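Outer membrane porin F (Pseudomonas aeruginosa, PDB 4RLC) probably conducts small molecules across the bacterial outer membrane as a porin whose N-terminal domain is a closed eight-stranded beta-barrel. Local coordinates at residues 17-23 / 48-54; 60-65 / 81-85; 126-132 / 148-154. Residues are numbered along the deposited sequence.

Contact 1: 17-23 / 48-54; sequences GQNSVEI and IGYFLTD. With C8E ((hydroxyethyloxy)tri(ethyloxy)octane), chain C.
Phe51, rotamer m, lays its side chain across Gly17, Ser20 and Glu22: Phe51 CB sits 3.2 Å from Gly17 O, CD1 3.4 Å from Ser20 OG and CE1 3.5 Å from Glu22 OE2. The site belongs to the first beta hairpin of an eight-stranded antiparallel barrel, at the end carrying the chain termini, which is periplasmic in barrels of this kind. Strands 21-23 and 48-51 run antiparallel at 161°, with axes 4.7 Å apart. Val21-Tyr50 and Ile23-Ile48 are non-hydrogen-bonded pairs. Between them, Glu22-Gly49 is a hydrogen-bonded pair, with Glu22 N to Gly49 O at 2.9 Å and Gly49 N to Glu22 O at 2.8 Å. Phe51 N to Ser20 O (2.9 Å) carries the ladder on into a type II turn, Gly17 to Ser20, whose Asn19 has phi/psi 79/0. Ser20 N (3.0 Å) and Ser20 OG (2.7 Å) both bond to Gly17 O, and the turn is tied to the other segment by Asn19 N to Phe51 O (2.8 Å) and Gln18 N to Asp54 OD1 (2.9 Å). Gly17, at phi/psi 90/-172, has no place for a CB, which would strike Asp54 OD1. Val21, Ile23, Ile48 and Tyr50 point outward, where Ile48 CD1 lies 3.5 Å from O9 of the detergent C8E of chain C. Glu22 points into the barrel, to a salt bridge with Lys135 and hydrogen bonds with Tyr137 and Asn174. On the outer face Val21 CG2 meets the edge of the Tyr50 ring (CD1, 3.9 Å), and Tyr50 OH donates to Asn19 OD1 at 2.7 Å.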
loop_
_atom_site.group_PDB
_atom_site.type_symbol
_atom_site.label_atom_id
_atom_site.label_comp_id
_atom_site.label_asym_id
_atom_site.label_seq_id
_atom_site.Cartn_x
_atom_site.Cartn_y
_atom_site.Cartn_z
ATOM N N GLY A 17 1.474 7.269 17.557
ATOM C CA GLY A 17 0.822 8.543 17.630
ATOM C C GLY A 17 1.503 9.600 16.761
ATOM O O GLY A 17 2.408 9.328 15.926
ATOM N N GLN A 18 1.036 10.830 16.926
ATOM C CA GLN A 18 1.518 11.950 16.146
ATOM C C GLN A 18 3.028 12.046 16.158
ATOM O O GLN A 18 3.637 11.864 17.188
ATOM C CB GLN A 18 0.921 13.294 16.683
ATOM C CG GLN A 18 1.334 14.528 15.904
ATOM C CD GLN A 18 0.568 15.810 16.342
ATOM O OE1 GLN A 18 0.206 15.953 17.487
ATOM N NE2 GLN A 18 0.402 16.745 15.436
ATOM N N ASN A 19 3.578 12.262 14.992
ATOM C CA ASN A 19 5.045 12.414 14.774
ATOM C C ASN A 19 5.803 11.085 14.738
ATOM O O ASN A 19 7.014 11.064 14.599
ATOM C CB ASN A 19 5.643 13.341 15.850
ATOM C CG ASN A 19 6.925 13.980 15.418
ATOM O OD1 ASN A 19 7.108 14.340 14.244
ATOM N ND2 ASN A 19 7.851 14.095 16.358
ATOM N N SER A 20 5.120 9.956 14.890
ATOM C CA SER A 20 5.806 8.690 14.762
ATOM C C SER A 20 5.984 8.313 13.281
ATOM O O SER A 20 5.304 8.867 12.399
ATOM C CB SER A 20 5.088 7.578 15.535
ATOM O OG SER A 20 3.855 7.237 14.916
ATOM N N VAL A 21 6.948 7.439 13.013
ATOM C CA VAL A 21 7.259 6.934 11.684
ATOM C C VAL A 21 7.098 5.442 11.629
ATOM O O VAL A 21 7.366 4.761 12.607
ATOM C CB VAL A 21 8.691 7.323 11.234
ATOM C CG1 VAL A 21 9.010 6.725 9.873
ATOM C CG2 VAL A 21 8.763 8.823 11.131
ATOM N N GLU A 22 6.663 4.913 10.485
ATOM C CA GLU A 22 6.511 3.496 10.268
ATOM C C GLU A 22 7.229 3.076 9.022
ATOM O O GLU A 22 7.194 3.783 7.993
ATOM C CB GLU A 22 5.000 3.067 10.135
ATOM C CG GLU A 22 4.384 2.999 11.469
ATOM C CD GLU A 22 2.908 2.573 11.506
ATOM O OE1 GLU A 22 2.241 2.394 10.465
ATOM O OE2 GLU A 22 2.487 2.469 12.651
ATOM N N ILE A 23 7.959 1.978 9.110
ATOM C CA ILE A 23 8.515 1.318 7.968
ATOM C C ILE A 23 7.834 -0.029 7.830
ATOM O O ILE A 23 7.664 -0.732 8.812
ATOM C CB ILE A 23 9.991 1.000 8.200
ATOM C CG1 ILE A 23 10.678 2.270 8.649
ATOM C CG2 ILE A 23 10.607 0.416 6.954
ATOM C CD1 ILE A 23 10.782 3.214 7.590
ATOM N N ILE A 48 7.195 3.785 3.663
ATOM C CA ILE A 48 7.509 4.650 4.774
ATOM C C ILE A 48 6.356 5.552 5.038
ATOM O O ILE A 48 5.859 6.184 4.134
ATOM C CB ILE A 48 8.770 5.533 4.525
ATOM C CG1 ILE A 48 9.888 4.711 4.056
ATOM C CG2 ILE A 48 9.019 6.346 5.767
ATOM C CD1 ILE A 48 10.582 3.868 5.012
ATOM N N GLY A 49 5.990 5.693 6.302
ATOM C CA GLY A 49 4.820 6.507 6.638
ATOM C C GLY A 49 5.104 7.411 7.848
ATOM O O GLY A 49 5.965 7.065 8.714
ATOM N N TYR A 50 4.428 8.542 7.877
ATOM C CA TYR A 50 4.525 9.502 8.926
ATOM C C TYR A 50 3.150 9.869 9.483
ATOM O O TYR A 50 2.255 10.181 8.743
ATOM C CB TYR A 50 5.240 10.794 8.382
ATOM C CG TYR A 50 5.348 11.864 9.409
ATOM C CD1 TYR A 50 6.335 11.809 10.427
ATOM C CD2 TYR A 50 4.452 12.909 9.417
ATOM C CE1 TYR A 50 6.390 12.769 11.421
ATOM C CE2 TYR A 50 4.507 13.890 10.369
ATOM C CZ TYR A 50 5.469 13.854 11.350
ATOM O OH TYR A 50 5.389 14.886 12.273
ATOM N N PHE A 51 3.040 9.858 10.819
ATOM C CA PHE A 51 1.802 10.226 11.485
ATOM C C PHE A 51 1.625 11.725 11.676
ATOM O O PHE A 51 2.261 12.350 12.567
ATOM C CB PHE A 51 1.660 9.474 12.785
ATOM C CG PHE A 51 1.100 8.082 12.593
ATOM C CD1 PHE A 51 1.914 7.013 12.176
ATOM C CD2 PHE A 51 -0.221 7.851 12.743
ATOM C CE1 PHE A 51 1.412 5.744 11.980
ATOM C CE2 PHE A 51 -0.738 6.586 12.527
ATOM C CZ PHE A 51 0.081 5.543 12.151
ATOM N N LEU A 52 0.767 12.291 10.825
ATOM C CA LEU A 52 0.440 13.751 10.910
ATOM C C LEU A 52 -0.319 14.024 12.189
ATOM O O LEU A 52 -0.069 15.066 12.826
ATOM C CB LEU A 52 -0.333 14.185 9.753
ATOM C CG LEU A 52 0.273 14.098 8.386
ATOM C CD1 LEU A 52 -0.771 14.621 7.408
ATOM C CD2 LEU A 52 1.514 14.976 8.290
ATOM N N THR A 53 -1.203 13.094 12.618
ATOM C CA THR A 53 -1.850 13.175 13.877
ATOM C C THR A 53 -1.799 11.775 14.536
ATOM O O THR A 53 -1.138 10.864 14.009
ATOM C CB THR A 53 -3.348 13.584 13.696
ATOM O OG1 THR A 53 -4.086 12.465 13.108
ATOM C CG2 THR A 53 -3.517 14.824 12.840
ATOM N N ASP A 54 -2.525 11.573 15.641
ATOM C CA ASP A 54 -2.608 10.206 16.214
ATOM C C ASP A 54 -3.297 9.219 15.268
ATOM O O ASP A 54 -3.090 8.007 15.416
ATOM C CB ASP A 54 -3.343 10.172 17.543
ATOM C CG ASP A 54 -2.539 10.739 18.720
ATOM O OD1 ASP A 54 -1.320 11.054 18.623
ATOM O OD2 ASP A 54 -3.189 10.849 19.793
HETATM C C1 C8E C . 10.589 4.805 -5.957
HETATM C C2 C8E C . 10.220 5.649 -4.761
HETATM C C3 C8E C . 10.608 5.023 -3.415
HETATM C C4 C8E C . 9.467 5.252 -2.437
HETATM C C5 C8E C . 9.713 4.782 -1.010
HETATM C C6 C8E C . 10.242 3.379 -0.842
HETATM C C7 C8E C . 10.045 2.957 0.609
HETATM C C8 C8E C . 10.657 1.608 0.969
HETATM O O9 C8E C . 10.962 1.620 2.380
HETATM C C10 C8E C . 10.755 0.420 3.146
HETATM C C11 C8E C . 11.974 -0.507 3.142
HETATM O O12 C8E C . 11.874 -1.566 4.126
HETATM C C13 C8E C . 11.101 -2.705 3.737
HETATM C C14 C8E C . 11.867 -3.597 2.766
HETATM O O15 C8E C . 11.002 -4.012 1.704
HETATM C C16 C8E C . 11.482 -5.096 0.915
HETATM C C17 C8E C . 10.289 -5.951 0.576
HETATM O O18 C8E C . 10.469 -6.579 -0.678
#

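Contact 2: 60-65 / 81-85; sequences LSYGEY and GNLTS. With C8E ((hydroxyethyloxy)tri(ethyloxy)octane), chain C; C8E ((hydroxyethyloxy)tri(ethyloxy)octane), chain D.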
loop_
_atom_site.group_PDB
_atom_site.type_symbol
_atom_site.label_atom_id
_atom_site.label_comp_id
_atom_site.label_asym_id
_atom_site.label_seq_id
_atom_site.Cartn_x
_atom_site.Cartn_y
_atom_site.Cartn_z
ATOM N N LEU A 60 4.354 6.821 1.668
ATOM C CA LEU A 60 4.940 6.639 0.367
ATOM C C LEU A 60 5.350 5.156 0.244
ATOM O O LEU A 60 6.075 4.583 1.088
ATOM C CB LEU A 60 6.216 7.563 0.306
ATOM C CG LEU A 60 7.027 7.449 -0.973
ATOM C CD1 LEU A 60 6.245 7.961 -2.171
ATOM C CD2 LEU A 60 8.355 8.273 -0.794
ATOM N N SER A 61 4.886 4.516 -0.815
ATOM C CA SER A 61 5.103 3.098 -1.050
ATOM C C SER A 61 5.725 2.859 -2.381
ATOM O O SER A 61 5.487 3.595 -3.371
ATOM C CB SER A 61 3.710 2.372 -1.077
ATOM O OG SER A 61 3.136 2.512 0.150
ATOM N N TYR A 62 6.515 1.797 -2.480
ATOM C CA TYR A 62 7.033 1.345 -3.735
ATOM C C TYR A 62 6.951 -0.167 -3.813
ATOM O O TYR A 62 7.350 -0.825 -2.888
ATOM C CB TYR A 62 8.504 1.742 -3.913
ATOM C CG TYR A 62 9.095 1.230 -5.210
ATOM C CD1 TYR A 62 8.752 1.818 -6.421
ATOM C CD2 TYR A 62 9.993 0.149 -5.240
ATOM C CE1 TYR A 62 9.279 1.366 -7.622
ATOM C CE2 TYR A 62 10.473 -0.332 -6.435
ATOM C CZ TYR A 62 10.157 0.308 -7.612
ATOM O OH TYR A 62 10.643 -0.161 -8.799
ATOM N N GLY A 63 6.552 -0.691 -4.951
ATOM C CA GLY A 63 6.400 -2.129 -5.125
ATOM C C GLY A 63 6.737 -2.551 -6.532
ATOM O O GLY A 63 6.657 -1.721 -7.476
ATOM N N GLU A 64 7.173 -3.791 -6.675
ATOM C CA GLU A 64 7.469 -4.394 -7.959
ATOM C C GLU A 64 6.515 -5.559 -8.225
ATOM O O GLU A 64 6.246 -6.336 -7.315
ATOM C CB GLU A 64 8.947 -4.864 -8.025
ATOM C CG GLU A 64 9.839 -3.607 -8.119
ATOM C CD GLU A 64 11.346 -3.848 -8.279
ATOM O OE1 GLU A 64 11.758 -5.033 -8.228
ATOM O OE2 GLU A 64 12.119 -2.808 -8.418
ATOM N N TYR A 65 6.106 -5.686 -9.490
ATOM C CA TYR A 65 5.210 -6.761 -9.912
ATOM C C TYR A 65 6.022 -8.042 -10.209
ATOM O O TYR A 65 7.076 -7.966 -10.852
ATOM C CB TYR A 65 4.423 -6.319 -11.130
ATOM C CG TYR A 65 3.397 -5.287 -10.881
ATOM C CD1 TYR A 65 2.203 -5.598 -10.255
ATOM C CD2 TYR A 65 3.584 -3.979 -11.301
ATOM C CE1 TYR A 65 1.221 -4.637 -10.020
ATOM C CE2 TYR A 65 2.612 -3.006 -11.074
ATOM C CZ TYR A 65 1.417 -3.339 -10.441
ATOM O OH TYR A 65 0.435 -2.371 -10.184
ATOM N N GLY A 81 7.297 -4.581 -13.866
ATOM C CA GLY A 81 6.998 -3.204 -13.604
ATOM C C GLY A 81 6.914 -2.866 -12.160
ATOM O O GLY A 81 7.309 -3.656 -11.277
ATOM N N ASN A 82 6.394 -1.679 -11.912
ATOM C CA ASN A 82 6.423 -1.174 -10.545
ATOM C C ASN A 82 5.313 -0.187 -10.325
ATOM O O ASN A 82 4.627 0.236 -11.286
ATOM C CB ASN A 82 7.776 -0.583 -10.210
ATOM C CG ASN A 82 8.171 0.511 -11.171
ATOM O OD1 ASN A 82 7.502 1.532 -11.259
ATOM N ND2 ASN A 82 9.175 0.246 -11.999
ATOM N N LEU A 83 5.077 0.065 -9.060
ATOM C CA LEU A 83 4.016 0.953 -8.628
ATOM C C LEU A 83 4.513 1.833 -7.484
ATOM O O LEU A 83 4.965 1.290 -6.443
ATOM C CB LEU A 83 2.817 0.115 -8.193
ATOM C CG LEU A 83 1.532 0.835 -7.785
ATOM C CD1 LEU A 83 0.854 1.249 -9.054
ATOM C CD2 LEU A 83 0.575 -0.065 -7.020
ATOM N N THR A 84 4.396 3.151 -7.619
ATOM C CA THR A 84 4.775 4.074 -6.567
ATOM C C THR A 84 3.532 4.766 -6.095
ATOM O O THR A 84 2.783 5.265 -6.938
ATOM C CB THR A 84 5.739 5.083 -7.113
ATOM O OG1 THR A 84 6.805 4.394 -7.803
ATOM C CG2 THR A 84 6.216 5.985 -5.996
ATOM N N SER A 85 3.312 4.876 -4.790
ATOM C CA SER A 85 2.038 5.384 -4.340
ATOM C C SER A 85 2.183 6.327 -3.154
ATOM O O SER A 85 3.105 6.178 -2.336
ATOM C CB SER A 85 1.200 4.174 -3.942
ATOM O OG SER A 85 -0.084 4.539 -3.611
HETATM C C1 C8E C . 10.589 4.805 -5.957
HETATM C C2 C8E C . 10.220 5.649 -4.761
HETATM C C3 C8E C . 10.608 5.023 -3.415
HETATM C C4 C8E C . 9.467 5.252 -2.437
HETATM C C5 C8E C . 9.713 4.782 -1.010
HETATM C C6 C8E C . 10.242 3.379 -0.842
HETATM C C7 C8E C . 10.045 2.957 0.609
HETATM C C8 C8E C . 10.657 1.608 0.969
HETATM O O9 C8E C . 10.962 1.620 2.380
HETATM C C10 C8E C . 10.755 0.420 3.146
HETATM C C11 C8E C . 11.974 -0.507 3.142
HETATM O O12 C8E C . 11.874 -1.566 4.126
HETATM C C13 C8E C . 11.101 -2.705 3.737
HETATM C C14 C8E C . 11.867 -3.597 2.766
HETATM O O15 C8E C . 11.002 -4.012 1.704
HETATM C C16 C8E C . 11.482 -5.096 0.915
HETATM C C17 C8E C . 10.289 -5.951 0.576
HETATM O O18 C8E C . 10.469 -6.579 -0.678
HETATM C C1 C8E D . 8.744 12.724 -0.835
HETATM C C2 C8E D . 7.903 12.660 -2.097
HETATM C C3 C8E D . 8.765 12.473 -3.345
HETATM C C4 C8E D . 8.883 11.006 -3.755
HETATM C C5 C8E D . 8.173 10.713 -5.081
HETATM C C6 C8E D . 6.646 10.693 -4.933
HETATM C C7 C8E D . 5.927 10.669 -6.282
HETATM C C8 C8E D . 5.117 9.400 -6.494
HETATM O O9 C8E D . 3.780 9.565 -6.034
HETATM C C10 C8E D . 2.783 8.807 -6.739
HETATM C C11 C8E D . 1.732 9.681 -7.419
HETATM O O12 C8E D . 2.073 9.941 -8.767
HETATM C C13 C8E D . 0.984 10.267 -9.626
HETATM C C14 C8E D . 1.498 10.691 -11.005
HETATM O O HOH W 1 8.782 -6.431 -12.137
#
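Strands 60-65 and 81-85 run antiparallel at 160°, their axes 4.5 Å apart. Ser61-Ser85 and Gly63-Leu83 are hydrogen-bonded pairs, each closed by two N-to-O bonds of 2.9 Å; Tyr62-Thr84 and Glu64-Asn82 are the non-hydrogen-bonded pairs. Tyr65 N still reaches Gly81 O at 3.0 Å, but the return link is a water, which donates to Tyr65 O (2.6 Å) and accepts from Gly81 N (2.9 Å). These are neighbouring staves of a transmembrane beta-barrel, so the two faces differ. Outward, Tyr62 OH lies 3.2 Å from Asn82 CB and donates to Glu64 OE2 (3.1 Å), while the edge of the Tyr62 ring meets Thr84 (CD1 to OG1, 3.5 Å). Detergent covers part of this surface, C8E of chain C placing its C4 3.6 Å from Leu60 CG. Inward, Tyr65 extends along Leu83, with Tyr65 OH 3.8 Å from Leu83 CD1 and hydrogen-bonded to Tyr30, and Leu83 packs on Gln151 across the interior.

Contact 3: 126-132 / 148-154; sequences TMANIGA and LDGQYGL. With C8E ((hydroxyethyloxy)tri(ethyloxy)octane), chain D.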
loop_
_atom_site.group_PDB
_atom_site.type_symbol
_atom_site.label_atom_id
_atom_site.label_comp_id
_atom_site.label_asym_id
_atom_site.label_seq_id
_atom_site.Cartn_x
_atom_site.Cartn_y
_atom_site.Cartn_z
ATOM N N THR A 126 -1.275 6.906 -14.315
ATOM C CA THR A 126 -1.637 7.402 -12.963
ATOM C C THR A 126 -2.987 6.832 -12.584
ATOM O O THR A 126 -3.867 6.813 -13.418
ATOM C CB THR A 126 -1.681 8.946 -12.966
ATOM O OG1 THR A 126 -0.376 9.427 -13.282
ATOM C CG2 THR A 126 -2.135 9.496 -11.604
ATOM N N MET A 127 -3.174 6.359 -11.338
ATOM C CA MET A 127 -4.450 5.739 -10.939
ATOM C C MET A 127 -4.802 6.262 -9.534
ATOM O O MET A 127 -3.967 6.826 -8.838
ATOM C CB MET A 127 -4.280 4.231 -10.925
ATOM C CG MET A 127 -3.906 3.669 -12.279
ATOM S SD MET A 127 -3.600 1.905 -12.097
ATOM C CE MET A 127 -2.680 1.861 -10.577
ATOM N N ALA A 128 -6.074 6.161 -9.185
ATOM C CA ALA A 128 -6.533 6.523 -7.863
ATOM C C ALA A 128 -6.621 5.263 -7.066
ATOM O O ALA A 128 -7.013 4.205 -7.620
ATOM C CB ALA A 128 -7.910 7.152 -7.939
ATOM N N ASN A 129 -6.371 5.368 -5.770
ATOM C CA ASN A 129 -6.380 4.212 -4.865
ATOM C C ASN A 129 -7.401 4.387 -3.804
ATOM O O ASN A 129 -7.513 5.454 -3.287
ATOM C CB ASN A 129 -5.068 4.080 -4.066
ATOM C CG ASN A 129 -3.888 3.927 -4.919
ATOM O OD1 ASN A 129 -3.985 3.397 -6.034
ATOM N ND2 ASN A 129 -2.737 4.398 -4.433
ATOM N N ILE A 130 -8.145 3.323 -3.452
ATOM C CA ILE A 130 -8.881 3.370 -2.237
ATOM C C ILE A 130 -8.604 2.030 -1.540
ATOM O O ILE A 130 -8.364 1.004 -2.193
ATOM C CB ILE A 130 -10.401 3.577 -2.533
ATOM C CG1 ILE A 130 -11.189 3.658 -1.248
ATOM C CG2 ILE A 130 -10.950 2.474 -3.408
ATOM C CD1 ILE A 130 -12.257 4.706 -1.291
ATOM N N GLY A 131 -8.634 2.037 -0.224
ATOM C CA GLY A 131 -8.406 0.821 0.506
ATOM C C GLY A 131 -8.914 0.804 1.897
ATOM O O GLY A 131 -9.297 1.832 2.482
ATOM N N ALA A 132 -8.857 -0.386 2.474
ATOM C CA ALA A 132 -9.184 -0.553 3.870
ATOM C C ALA A 132 -8.407 -1.780 4.412
ATOM O O ALA A 132 -7.981 -2.693 3.693
ATOM C CB ALA A 132 -10.713 -0.809 4.050
ATOM N N LEU A 148 -7.122 -4.710 1.817
ATOM C CA LEU A 148 -7.817 -4.740 0.531
ATOM C C LEU A 148 -7.629 -3.411 -0.143
ATOM O O LEU A 148 -7.812 -2.382 0.519
ATOM C CB LEU A 148 -9.326 -4.917 0.779
ATOM C CG LEU A 148 -9.730 -6.219 1.406
ATOM C CD1 LEU A 148 -11.233 -6.190 1.689
ATOM C CD2 LEU A 148 -9.367 -7.409 0.502
ATOM N N ASP A 149 -7.166 -3.383 -1.390
ATOM C CA ASP A 149 -6.928 -2.140 -2.061
ATOM C C ASP A 149 -7.542 -2.227 -3.462
ATOM O O ASP A 149 -7.343 -3.225 -4.122
ATOM C CB ASP A 149 -5.414 -1.860 -2.209
ATOM C CG ASP A 149 -4.696 -1.643 -0.869
ATOM O OD1 ASP A 149 -4.881 -0.547 -0.300
ATOM O OD2 ASP A 149 -3.900 -2.531 -0.381
ATOM N N GLY A 150 -8.223 -1.171 -3.901
ATOM C CA GLY A 150 -8.693 -0.980 -5.311
ATOM C C GLY A 150 -7.910 0.136 -6.016
ATOM O O GLY A 150 -7.711 1.244 -5.444
ATOM N N GLN A 151 -7.514 -0.131 -7.259
ATOM C CA GLN A 151 -6.877 0.862 -8.067
ATOM C C GLN A 151 -7.744 1.106 -9.282
ATOM O O GLN A 151 -8.283 0.163 -9.882
ATOM C CB GLN A 151 -5.502 0.417 -8.530
ATOM C CG GLN A 151 -4.573 -0.020 -7.425
ATOM C CD GLN A 151 -3.386 -0.746 -8.017
ATOM O OE1 GLN A 151 -2.350 -0.153 -8.258
ATOM N NE2 GLN A 151 -3.563 -2.028 -8.310
ATOM N N TYR A 152 -7.960 2.380 -9.541
ATOM C CA TYR A 152 -8.881 2.816 -10.584
ATOM C C TYR A 152 -8.175 3.655 -11.619
ATOM O O TYR A 152 -7.505 4.607 -11.289
ATOM C CB TYR A 152 -10.043 3.612 -9.988
ATOM C CG TYR A 152 -10.960 2.719 -9.280
ATOM C CD1 TYR A 152 -10.744 2.384 -7.910
ATOM C CD2 TYR A 152 -12.035 2.157 -9.944
ATOM C CE1 TYR A 152 -11.592 1.501 -7.272
ATOM C CE2 TYR A 152 -12.871 1.248 -9.315
ATOM C CZ TYR A 152 -12.653 0.961 -7.960
ATOM O OH TYR A 152 -13.495 0.065 -7.358
ATOM N N GLY A 153 -8.339 3.265 -12.877
ATOM C CA GLY A 153 -8.018 4.107 -14.042
ATOM C C GLY A 153 -8.791 5.385 -14.092
ATOM O O GLY A 153 -9.908 5.472 -13.610
ATOM N N LEU A 154 -8.145 6.424 -14.644
ATOM C CA LEU A 154 -8.689 7.780 -14.631
ATOM C C LEU A 154 -9.074 8.304 -16.021
ATOM O O LEU A 154 -9.476 9.445 -16.167
ATOM C CB LEU A 154 -7.661 8.703 -14.006
ATOM C CG LEU A 154 -7.334 8.341 -12.564
ATOM C CD1 LEU A 154 -6.184 9.189 -12.030
ATOM C CD2 LEU A 154 -8.590 8.328 -11.690
HETATM C C1 C8E D . 8.744 12.724 -0.835
HETATM C C2 C8E D . 7.903 12.660 -2.097
HETATM C C3 C8E D . 8.765 12.473 -3.345
HETATM C C4 C8E D . 8.883 11.006 -3.755
HETATM C C5 C8E D . 8.173 10.713 -5.081
HETATM C C6 C8E D . 6.646 10.693 -4.933
HETATM C C7 C8E D . 5.927 10.669 -6.282
HETATM C C8 C8E D . 5.117 9.400 -6.494
HETATM O O9 C8E D . 3.780 9.565 -6.034
HETATM C C10 C8E D . 2.783 8.807 -6.739
HETATM C C11 C8E D . 1.732 9.681 -7.419
HETATM O O12 C8E D . 2.073 9.941 -8.767
HETATM C C13 C8E D . 0.984 10.267 -9.626
HETATM C C14 C8E D . 1.498 10.691 -11.005
#
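Met127, Leu154 and Ala128 give up the most surface where strands 120-137 and 142-153, a beta hairpin of the eight-stranded barrel, lie side by side. The short segments 126-132 and 148-153 run antiparallel at 150°, axes 4.6 Å apart. Ala128 pairs with Tyr152 through Ala128 N to Tyr152 O (3.0 Å) and Tyr152 N to Ala128 O (2.8 Å), and the same two-bond pattern repeats at Ile130-Gly150 and Ala132-Leu148. Met127 points into the barrel: its CB rests 3.3 Å from Tyr152 O, and its CE reaches Gln151 OE1 at 3.1 Å, while Gln151 NE2 bonds to Tyr30. Ala128 points outward, and its CB touches Leu154 CD2 at 4.0 Å; Leu154 turns back over strand 120-137, CD1 lying 3.6 Å from Thr126 O. Further along the outer surface, Ile130 CG2 meets Tyr152 CE1 at 4.0 Å, and Tyr152 OH is held by Trp165. Gly150 lets that ring lie close, since a CB there would sit 3.2 Å from Tyr152 CE1. On the inner face Asp149, salt-bridged to Lys28, leans over Gly131, whose CA is 3.9 Å from Asp149 OD1.

How the contacts relate
All three contacts lie in one closed sheet. Contacts 1 and 2, with centres 20 Å apart, are joined through adjacent strands 42-51 and 56-66, where Ile48 N and Leu60 O, 2.9 Å apart, probably hydrogen-bond. One detergent, C8E of chain C, lies along both outer surfaces, its C1 3.5 Å from Tyr62 CD1. Contacts 2 and 3 are closer, 13 Å between centres, and meet through the barrel interior: Leu83 CD2 lies 3.2 Å from Gln151 OE1 and Leu83 CD1 3.9 Å from Met127 CE. C8E of chain D touches both, at Thr84 and Thr126. Contacts 1 and 3 stay apart, nearest atoms about 12 Å.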